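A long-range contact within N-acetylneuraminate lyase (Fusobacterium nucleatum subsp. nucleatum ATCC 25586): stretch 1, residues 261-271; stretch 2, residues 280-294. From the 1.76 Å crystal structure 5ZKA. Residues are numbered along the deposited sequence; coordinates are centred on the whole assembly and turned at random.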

# COMPACT_ATOMS: atom_id res chain seq x y z
N SER A 261 -14.33 -8.33 -11.07
CA SER A 261 -14.85 -9.69 -11.13
C SER A 261 -15.57 -9.97 -12.44
O SER A 261 -15.71 -11.14 -12.83
CB SER A 261 -15.81 -9.94 -9.96
OG SER A 261 -17.03 -9.24 -10.12
N ASN A 262 -16.00 -8.93 -13.14
CA ASN A 262 -16.83 -9.05 -14.34
C ASN A 262 -16.03 -8.92 -15.62
O ASN A 262 -16.62 -9.01 -16.71
CB ASN A 262 -17.92 -7.98 -14.28
CG ASN A 262 -19.12 -8.34 -15.11
OD1 ASN A 262 -19.70 -9.41 -14.95
ND2 ASN A 262 -19.52 -7.43 -16.01
N GLY A 263 -14.72 -8.70 -15.52
CA GLY A 263 -13.89 -8.39 -16.67
C GLY A 263 -13.70 -6.90 -16.81
O GLY A 263 -14.63 -6.19 -17.22
N LEU A 264 -12.49 -6.41 -16.52
CA LEU A 264 -12.24 -4.97 -16.44
C LEU A 264 -12.59 -4.26 -17.74
O LEU A 264 -13.45 -3.36 -17.77
CB LEU A 264 -10.77 -4.74 -16.09
CG LEU A 264 -10.21 -3.32 -15.99
CD1 LEU A 264 -10.78 -2.60 -14.79
CD2 LEU A 264 -8.67 -3.35 -15.89
N TYR A 265 -11.89 -4.58 -18.83
CA TYR A 265 -12.07 -3.81 -20.07
C TYR A 265 -13.47 -3.98 -20.62
O TYR A 265 -14.10 -3.00 -21.05
CB TYR A 265 -11.03 -4.21 -21.12
CG TYR A 265 -9.60 -3.88 -20.72
CD1 TYR A 265 -9.32 -2.94 -19.73
CD2 TYR A 265 -8.52 -4.51 -21.34
CE1 TYR A 265 -8.02 -2.64 -19.36
CE2 TYR A 265 -7.21 -4.22 -20.98
CZ TYR A 265 -6.97 -3.29 -19.99
OH TYR A 265 -5.67 -2.99 -19.63
N GLN A 266 -14.00 -5.21 -20.59
CA GLN A 266 -15.35 -5.45 -21.09
C GLN A 266 -16.40 -4.69 -20.29
O GLN A 266 -17.39 -4.21 -20.85
CB GLN A 266 -15.65 -6.95 -21.07
CG GLN A 266 -14.78 -7.79 -22.01
CD GLN A 266 -13.50 -8.30 -21.36
OE1 GLN A 266 -13.09 -7.82 -20.29
NE2 GLN A 266 -12.85 -9.26 -22.01
N THR A 267 -16.21 -4.58 -18.97
CA THR A 267 -17.25 -3.97 -18.14
C THR A 267 -17.24 -2.45 -18.25
O THR A 267 -18.31 -1.83 -18.32
CB THR A 267 -17.07 -4.41 -16.68
OG1 THR A 267 -17.28 -5.83 -16.61
CG2 THR A 267 -18.08 -3.72 -15.75
N ILE A 268 -16.05 -1.84 -18.30
CA ILE A 268 -15.99 -0.40 -18.54
C ILE A 268 -16.64 -0.06 -19.88
O ILE A 268 -17.44 0.88 -19.98
CB ILE A 268 -14.53 0.10 -18.46
CG1 ILE A 268 -13.99 -0.10 -17.04
CG2 ILE A 268 -14.45 1.58 -18.89
CD1 ILE A 268 -12.51 0.17 -16.88
N LYS A 269 -16.32 -0.84 -20.93
CA LYS A 269 -16.93 -0.57 -22.23
C LYS A 269 -18.43 -0.80 -22.19
O LYS A 269 -19.19 -0.05 -22.82
CB LYS A 269 -16.27 -1.44 -23.30
CG LYS A 269 -14.85 -1.00 -23.60
CD LYS A 269 -14.35 -1.55 -24.93
CE LYS A 269 -12.94 -1.05 -25.22
NZ LYS A 269 -12.33 -1.74 -26.39
N GLU A 270 -18.89 -1.82 -21.46
CA GLU A 270 -20.33 -2.07 -21.38
C GLU A 270 -21.04 -0.94 -20.63
O GLU A 270 -22.14 -0.54 -21.03
CB GLU A 270 -20.60 -3.41 -20.70
CG GLU A 270 -22.09 -3.81 -20.66
CD GLU A 270 -22.70 -4.08 -22.04
OE1 GLU A 270 -21.95 -4.19 -23.04
OE2 GLU A 270 -23.94 -4.19 -22.11
N ILE A 271 -20.45 -0.43 -19.56
CA ILE A 271 -21.07 0.67 -18.83
C ILE A 271 -21.09 1.94 -19.67
O ILE A 271 -22.05 2.72 -19.63
CB ILE A 271 -20.34 0.89 -17.49
CG1 ILE A 271 -20.59 -0.32 -16.58
CG2 ILE A 271 -20.81 2.18 -16.81
CD1 ILE A 271 -19.89 -0.27 -15.23
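Stretch 2 280-294: GYCRKPMKKISQKQI

What ties stretch 2 to the helix of stretch 1? Three side chains of stretch 1 each reach a backbone carbonyl of stretch 2. Lys269 NZ donates to Tyr281 O at 2.8 Å, from a side chain extended through chi2, chi3 and chi4, all t. Gln266 NE2 donates to Lys287 O at 3.0 Å, and Asn262 ND2 to Gln293 O at 3.0 Å; both bonds are nearly straight, at 165° and 171°. Because the acceptors are main-chain oxygens, these bonds hold the path of stretch 2 rather than particular side chains.

How does the backbone of stretch 2 run? From Gly280, with phi 63°, to Ser290 it is loop, including a cis peptide bond before Pro285; a helix begins at Gln291. Ser290 caps that helix, its OG accepting from Gln293 N at 3.1 Å, while Gln293 OE1 accepts from Ser290 N, also at 3.1 Å. The loop starts beside Lys269, passes Tyr265 and Gln266, and brings the new helix to Asn262 and Glu270. The CA atoms of Gln266 and Ile289 lie 6.2 Å apart, those of Asn262 and Gln293 5.8 Å.

What fills the space between these bonds? Cys282 points toward the helix, its SG 4.0 Å from Tyr265 CB and 3.9 Å from Lys269 NZ. Met286 CE meets the edge of the Tyr265 ring, 3.4 Å from CD2. Ile289 extends with chi1 and chi2 both t, placing CD1 3.8 Å from Glu270 CB and 4.0 Å from Gln266 O.

How is the Glu270 end closed? Glu270 OE2 approaches Ile294 CG2 at 3.5 Å, and a water bridges the two residues, donating to Glu270 OE2 at 2.9 Å and to Ile294 O at 2.7 Å. Altogether the two stretches bury 674 Å², both sides summed.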

# COMPACT_ATOMS: atom_id res chain seq x y z
N GLY A 280 -17.75 0.10 -28.55
CA GLY A 280 -17.21 -0.92 -29.45
C GLY A 280 -16.80 -2.21 -28.75
O GLY A 280 -17.31 -2.57 -27.68
N TYR A 281 -15.86 -2.92 -29.37
CA TYR A 281 -15.36 -4.21 -28.91
C TYR A 281 -13.93 -4.09 -28.42
O TYR A 281 -13.27 -3.07 -28.61
CB TYR A 281 -15.42 -5.27 -30.03
CG TYR A 281 -16.79 -5.46 -30.63
CD1 TYR A 281 -17.81 -6.07 -29.91
CD2 TYR A 281 -17.08 -5.01 -31.91
CE1 TYR A 281 -19.07 -6.24 -30.45
CE2 TYR A 281 -18.34 -5.17 -32.46
CZ TYR A 281 -19.33 -5.79 -31.72
OH TYR A 281 -20.58 -5.96 -32.27
N CYS A 282 -13.46 -5.15 -27.76
CA CYS A 282 -12.06 -5.26 -27.39
C CYS A 282 -11.30 -5.97 -28.50
O CYS A 282 -11.88 -6.69 -29.32
CB CYS A 282 -11.90 -6.02 -26.08
SG CYS A 282 -12.58 -5.18 -24.63
N ARG A 283 -9.97 -5.80 -28.50
CA ARG A 283 -9.13 -6.45 -29.49
C ARG A 283 -9.05 -7.95 -29.20
O ARG A 283 -8.84 -8.35 -28.06
CB ARG A 283 -7.72 -5.84 -29.49
CG ARG A 283 -7.59 -4.51 -30.23
CD ARG A 283 -7.74 -4.68 -31.74
NE ARG A 283 -6.59 -5.38 -32.32
CZ ARG A 283 -5.87 -4.94 -33.35
NH1 ARG A 283 -6.19 -3.81 -33.97
NH2 ARG A 283 -4.84 -5.66 -33.78
N LYS A 284 -9.21 -8.78 -30.24
CA LYS A 284 -8.96 -10.20 -30.04
C LYS A 284 -7.51 -10.40 -29.60
O LYS A 284 -6.63 -9.66 -30.02
CB LYS A 284 -9.25 -10.98 -31.32
CG LYS A 284 -10.73 -11.09 -31.63
CD LYS A 284 -10.95 -11.76 -32.96
CE LYS A 284 -12.24 -11.29 -33.59
NZ LYS A 284 -12.42 -11.86 -34.95
N PRO A 285 -7.24 -11.41 -28.76
CA PRO A 285 -8.15 -12.46 -28.29
C PRO A 285 -8.93 -12.14 -27.01
O PRO A 285 -9.37 -13.09 -26.37
CB PRO A 285 -7.20 -13.64 -28.02
CG PRO A 285 -5.89 -12.95 -27.62
CD PRO A 285 -5.94 -11.50 -28.08
N MET A 286 -9.08 -10.86 -26.64
CA MET A 286 -9.95 -10.53 -25.52
C MET A 286 -11.31 -11.20 -25.72
O MET A 286 -11.88 -11.14 -26.81
CB MET A 286 -10.14 -9.02 -25.38
CG MET A 286 -8.90 -8.23 -24.94
SD MET A 286 -8.21 -8.78 -23.37
CE MET A 286 -7.32 -7.32 -22.86
N LYS A 287 -11.79 -11.87 -24.67
CA LYS A 287 -13.04 -12.61 -24.76
C LYS A 287 -14.22 -11.66 -24.92
O LYS A 287 -14.27 -10.60 -24.28
CB LYS A 287 -13.22 -13.49 -23.52
N LYS A 288 -15.16 -12.03 -25.79
CA LYS A 288 -16.39 -11.26 -25.91
C LYS A 288 -17.23 -11.38 -24.64
O LYS A 288 -17.20 -12.40 -23.95
CB LYS A 288 -17.19 -11.71 -27.12
CG LYS A 288 -16.51 -11.44 -28.46
N ILE A 289 -17.98 -10.32 -24.34
CA ILE A 289 -18.73 -10.26 -23.10
C ILE A 289 -19.89 -11.26 -23.14
O ILE A 289 -20.48 -11.52 -24.19
CB ILE A 289 -19.22 -8.82 -22.86
CG1 ILE A 289 -19.79 -8.65 -21.45
CG2 ILE A 289 -20.21 -8.41 -23.93
CD1 ILE A 289 -20.08 -7.19 -21.09
N SER A 290 -20.19 -11.86 -21.98
CA SER A 290 -21.23 -12.88 -21.88
C SER A 290 -22.54 -12.27 -21.41
O SER A 290 -22.59 -11.15 -20.89
CB SER A 290 -20.80 -13.98 -20.91
OG SER A 290 -20.90 -13.52 -19.57
N GLN A 291 -23.62 -13.04 -21.57
CA GLN A 291 -24.92 -12.62 -21.05
C GLN A 291 -24.83 -12.31 -19.56
O GLN A 291 -25.32 -11.27 -19.11
CB GLN A 291 -25.98 -13.70 -21.30
CG GLN A 291 -27.32 -13.34 -20.68
CD GLN A 291 -28.44 -14.30 -21.06
OE1 GLN A 291 -28.19 -15.38 -21.60
NE2 GLN A 291 -29.68 -13.90 -20.78
N LYS A 292 -24.20 -13.20 -18.79
CA LYS A 292 -24.07 -12.97 -17.36
C LYS A 292 -23.32 -11.67 -17.08
O LYS A 292 -23.69 -10.90 -16.18
CB LYS A 292 -23.36 -14.15 -16.69
N GLN A 293 -22.27 -11.39 -17.85
CA GLN A 293 -21.49 -10.18 -17.64
C GLN A 293 -22.23 -8.93 -18.09
O GLN A 293 -22.07 -7.87 -17.49
CB GLN A 293 -20.14 -10.31 -18.36
CG GLN A 293 -19.20 -11.27 -17.65
CD GLN A 293 -18.06 -11.76 -18.53
OE1 GLN A 293 -18.09 -11.63 -19.76
NE2 GLN A 293 -17.04 -12.34 -17.90
N ILE A 294 -23.04 -9.03 -19.15
CA ILE A 294 -23.87 -7.90 -19.56
C ILE A 294 -24.83 -7.51 -18.44
O ILE A 294 -24.96 -6.34 -18.07
CB ILE A 294 -24.61 -8.22 -20.87
CG1 ILE A 294 -23.61 -8.37 -22.02
CG2 ILE A 294 -25.59 -7.11 -21.20
CD1 ILE A 294 -24.23 -8.93 -23.29
O HOH W 1 -25.53 -4.29 -19.69